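Local coordinates for protein aminotransferase TlmJ (Streptoalloteichus hindustanus, PDB 5UID) that is probably a pyridoxal phosphate-dependent transaminase of the DegT/DnrJ/EryC1 family, likely serving natural-product biosynthesis, at residues P291-A294 / G295-S298; R270-A273 / E274-Q278. All blocks are in the same frame, centred on the assembly; numbering follows the deposited sequence.

Interaction 1 (P291-A294 / G295-S298); sequences PLPA and GHTS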
# COMPACT_ATOMS: atom_id res chain seq x y z
N PRO A 291 6.64 25.67 -25.51
CA PRO A 291 5.19 25.83 -25.41
C PRO A 291 4.46 24.52 -25.66
O PRO A 291 4.95 23.62 -26.34
CB PRO A 291 4.86 26.87 -26.49
CG PRO A 291 5.97 26.74 -27.48
CD PRO A 291 7.19 26.40 -26.67
N LEU A 292 3.26 24.43 -25.09
CA LEU A 292 2.42 23.27 -25.33
C LEU A 292 2.01 23.22 -26.80
O LEU A 292 1.66 24.26 -27.38
CB LEU A 292 1.17 23.32 -24.44
CG LEU A 292 1.33 22.89 -22.99
CD1 LEU A 292 0.09 23.26 -22.20
CD2 LEU A 292 1.60 21.40 -22.91
N PRO A 293 2.06 22.05 -27.44
CA PRO A 293 1.52 21.94 -28.80
C PRO A 293 0.03 22.23 -28.82
O PRO A 293 -0.67 22.11 -27.81
CB PRO A 293 1.82 20.48 -29.18
CG PRO A 293 2.94 20.08 -28.28
CD PRO A 293 2.71 20.81 -26.99
N ALA A 294 -0.46 22.61 -30.00
CA ALA A 294 -1.87 22.94 -30.16
C ALA A 294 -2.73 21.73 -29.84
O ALA A 294 -2.50 20.63 -30.34
CB ALA A 294 -2.14 23.43 -31.58
N GLY A 295 -3.74 21.94 -28.99
CA GLY A 295 -4.62 20.87 -28.56
C GLY A 295 -4.18 20.15 -27.30
O GLY A 295 -4.96 19.35 -26.76
N HIS A 296 -2.97 20.41 -26.81
CA HIS A 296 -2.47 19.80 -25.59
C HIS A 296 -2.73 20.71 -24.40
O HIS A 296 -2.54 21.93 -24.48
CB HIS A 296 -0.97 19.51 -25.68
CG HIS A 296 -0.62 18.46 -26.69
ND1 HIS A 296 0.59 17.80 -26.68
CD2 HIS A 296 -1.30 17.98 -27.75
CE1 HIS A 296 0.63 16.94 -27.69
NE2 HIS A 296 -0.50 17.03 -28.35
N THR A 297 -3.16 20.12 -23.29
CA THR A 297 -3.29 20.81 -22.02
C THR A 297 -2.42 20.10 -20.99
O THR A 297 -2.29 18.88 -21.01
CB THR A 297 -4.74 20.86 -21.54
OG1 THR A 297 -5.24 19.53 -21.35
CG2 THR A 297 -5.62 21.59 -22.55
N SER A 298 -1.82 20.88 -20.09
CA SER A 298 -0.90 20.35 -19.10
C SER A 298 -1.53 20.40 -17.71
O SER A 298 -2.41 21.22 -17.44
CB SER A 298 0.42 21.13 -19.10
OG SER A 298 1.30 20.66 -18.09
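Pro-293 and His-296 bracket a type II beta turn that leads into the short edge strand 296-297 and whose third residue is Gly-295. With phi near 91°, this third position suits glycine: a CB would be jammed against Ala-294 O. The backbone of Gly-295 also pairs with Asp-168, which lies between strands 166-167 and 170-171 of the small antiparallel sheet. His-296 then closes the turn, its N donating to Pro-293 O over 3.0 Å with a fairly straight N-H...O angle of 159°; the donor lies above the carbonyl plane. Because CG is anti to its own carbonyl carbon (chi1 -66°), the imidazole folds back over the turn and receives the proline on one face. Pro-293 CB sits almost directly over the ring centre, 3.9 Å from the centroid, in a CH-pi contact, while Pro-293 CG approaches His-296 ND1 to 3.6 Å. The CB of Thr-297 points away from 291-294, and its backbone pairs with Gln-166, continuing the sheet. Ser-298 is buried, with OG engaged by Tyr-300 N. The CB of Ser-298 packs against the methyls of Leu-292, a side chain that also touches Tyr-137 and Tyr-300: CD1 of Leu-292 lies 3.8 Å from Ser-298 CB.

Interaction 2 (R270-A273 / E274-Q278); sequences REIA and ERYDQ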
# COMPACT_ATOMS: atom_id res chain seq x y z
N ARG A 270 -1.05 26.93 -13.54
CA ARG A 270 -0.83 27.48 -14.88
C ARG A 270 -0.44 28.95 -14.82
O ARG A 270 0.47 29.38 -15.54
CB ARG A 270 -2.09 27.28 -15.73
CG ARG A 270 -1.97 27.90 -17.12
CD ARG A 270 -3.22 27.64 -17.96
NE ARG A 270 -3.11 28.21 -19.29
CZ ARG A 270 -4.04 28.11 -20.24
NH1 ARG A 270 -5.16 27.45 -19.99
NH2 ARG A 270 -3.85 28.66 -21.43
N GLU A 271 -1.11 29.73 -13.97
CA GLU A 271 -0.78 31.15 -13.89
C GLU A 271 0.59 31.36 -13.25
O GLU A 271 1.26 32.36 -13.53
CB GLU A 271 -1.87 31.91 -13.13
CG GLU A 271 -1.84 31.76 -11.62
CD GLU A 271 -2.98 32.50 -10.94
OE1 GLU A 271 -4.15 32.24 -11.30
OE2 GLU A 271 -2.71 33.33 -10.05
N ILE A 272 1.03 30.43 -12.40
CA ILE A 272 2.40 30.50 -11.88
C ILE A 272 3.40 30.28 -13.01
O ILE A 272 4.34 31.06 -13.18
CB ILE A 272 2.60 29.48 -10.75
CG1 ILE A 272 1.78 29.87 -9.51
CG2 ILE A 272 4.07 29.37 -10.39
CD1 ILE A 272 1.80 28.82 -8.42
N ALA A 273 3.21 29.21 -13.79
CA ALA A 273 4.13 28.92 -14.88
C ALA A 273 4.15 30.05 -15.91
O ALA A 273 5.20 30.33 -16.50
CB ALA A 273 3.76 27.60 -15.55
N GLU A 274 3.01 30.70 -16.13
CA GLU A 274 2.98 31.83 -17.05
C GLU A 274 3.74 33.03 -16.48
O GLU A 274 4.44 33.73 -17.21
CB GLU A 274 1.54 32.20 -17.39
CG GLU A 274 0.84 31.14 -18.23
CD GLU A 274 -0.63 31.44 -18.45
OE1 GLU A 274 -1.18 32.32 -17.74
OE2 GLU A 274 -1.24 30.80 -19.33
N ARG A 275 3.61 33.27 -15.17
CA ARG A 275 4.43 34.29 -14.54
C ARG A 275 5.91 33.93 -14.62
O ARG A 275 6.75 34.80 -14.83
CB ARG A 275 3.99 34.48 -13.08
CG ARG A 275 4.87 35.44 -12.29
CD ARG A 275 4.81 36.86 -12.85
NE ARG A 275 5.81 37.73 -12.24
CZ ARG A 275 6.92 38.14 -12.86
NH1 ARG A 275 7.16 37.77 -14.11
NH2 ARG A 275 7.78 38.93 -12.22
N TYR A 276 6.23 32.65 -14.44
CA TYR A 276 7.61 32.19 -14.65
C TYR A 276 8.06 32.48 -16.07
O TYR A 276 9.17 33.00 -16.29
CB TYR A 276 7.72 30.69 -14.36
CG TYR A 276 7.83 30.31 -12.90
CD1 TYR A 276 8.11 31.26 -11.93
CD2 TYR A 276 7.66 28.99 -12.50
CE1 TYR A 276 8.21 30.90 -10.59
CE2 TYR A 276 7.75 28.62 -11.18
CZ TYR A 276 8.03 29.58 -10.22
OH TYR A 276 8.13 29.20 -8.90
N ASP A 277 7.22 32.15 -17.06
CA ASP A 277 7.56 32.44 -18.45
C ASP A 277 7.84 33.93 -18.66
O ASP A 277 8.78 34.30 -19.36
CB ASP A 277 6.44 31.98 -19.38
CG ASP A 277 6.29 30.47 -19.43
OD1 ASP A 277 7.25 29.75 -19.07
OD2 ASP A 277 5.20 30.00 -19.82
N GLN A 278 7.02 34.79 -18.04
CA GLN A 278 7.20 36.23 -18.22
C GLN A 278 8.53 36.70 -17.64
O GLN A 278 9.23 37.51 -18.26
CB GLN A 278 6.03 36.98 -17.58
CG GLN A 278 6.10 38.49 -17.76
CD GLN A 278 4.99 39.21 -17.01
OE1 GLN A 278 4.53 38.75 -15.97
NE2 GLN A 278 4.55 40.34 -17.56
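Arg-270 and Glu-274, one helical turn apart on the exposed side of helix 249-280, are joined twice. Glu-274 N donates to Arg-270 O at 2.9 Å, and Arg-270 NE returns a bond to Glu-274 OE2 at 3.2 Å, part of a salt bridge. That bridge is bent, with an N-H...O angle of 143°: the donor comes in from above the carboxylate plane, and the two charged planes stand 75° apart. The next three carbonyls are each taken up by the amide four residues on, Glu-271 O by Arg-275 N, Ile-272 O by Tyr-276 N (2.8 Å) and Ala-273 O by Asp-277 N (2.8 Å). Other polar side chains find partners beyond residues 270-278: Glu-271 and Arg-275 form salt bridges with Arg-268 and Glu-370, and Asp-277 OD1 is hydrogen-bonded to Tyr-303 OH. On the buried side, Ile-272 and Tyr-276 run side by side. CG2 of Ile-272, set anti to its backbone N (chi1 -68° for CG1), lies over one ring face toward the rim, 4.1 Å from the centroid, in a CH-pi contact. Tyr-276 OH is satisfied by Pro-359 O, and its ring packs on Val-369, Val-372 and Ile-373 of helix 366-383. A leucine in place of Tyr-276 would probably leave Pro-359 O without this hydroxyl and strip Ile-272 CG2 of its aromatic cover. Salt-bridged i to i+4 on one flank and apolar on the other, the segment is a typical amphipathic alpha-helix packed against a C-terminal helix.

Both contacts are local and lie in series along the chain: interaction 2 belongs to helix 249-280, and interaction 1 to the turn that leads into strand 296-297, and to the strand itself. Their centres are 15 Å apart and their nearest atoms about 6 Å apart, without touching. Tyr-300, just beyond interaction 1, bridges the gap, meeting Leu-292 and Ser-298 on one side and Arg-270 and Ala-273 on the other. The centres of interactions 1 and 2 lie about 17 and about 21 Å, respectively, from the centre of the chain, on the same side of it. Neither includes a cofactor-pocket residue, but the early part of the same helix 249-280 supplies Val-250, Ala-251 and Ile-254 to the pyridoxal-5'-phosphate pocket.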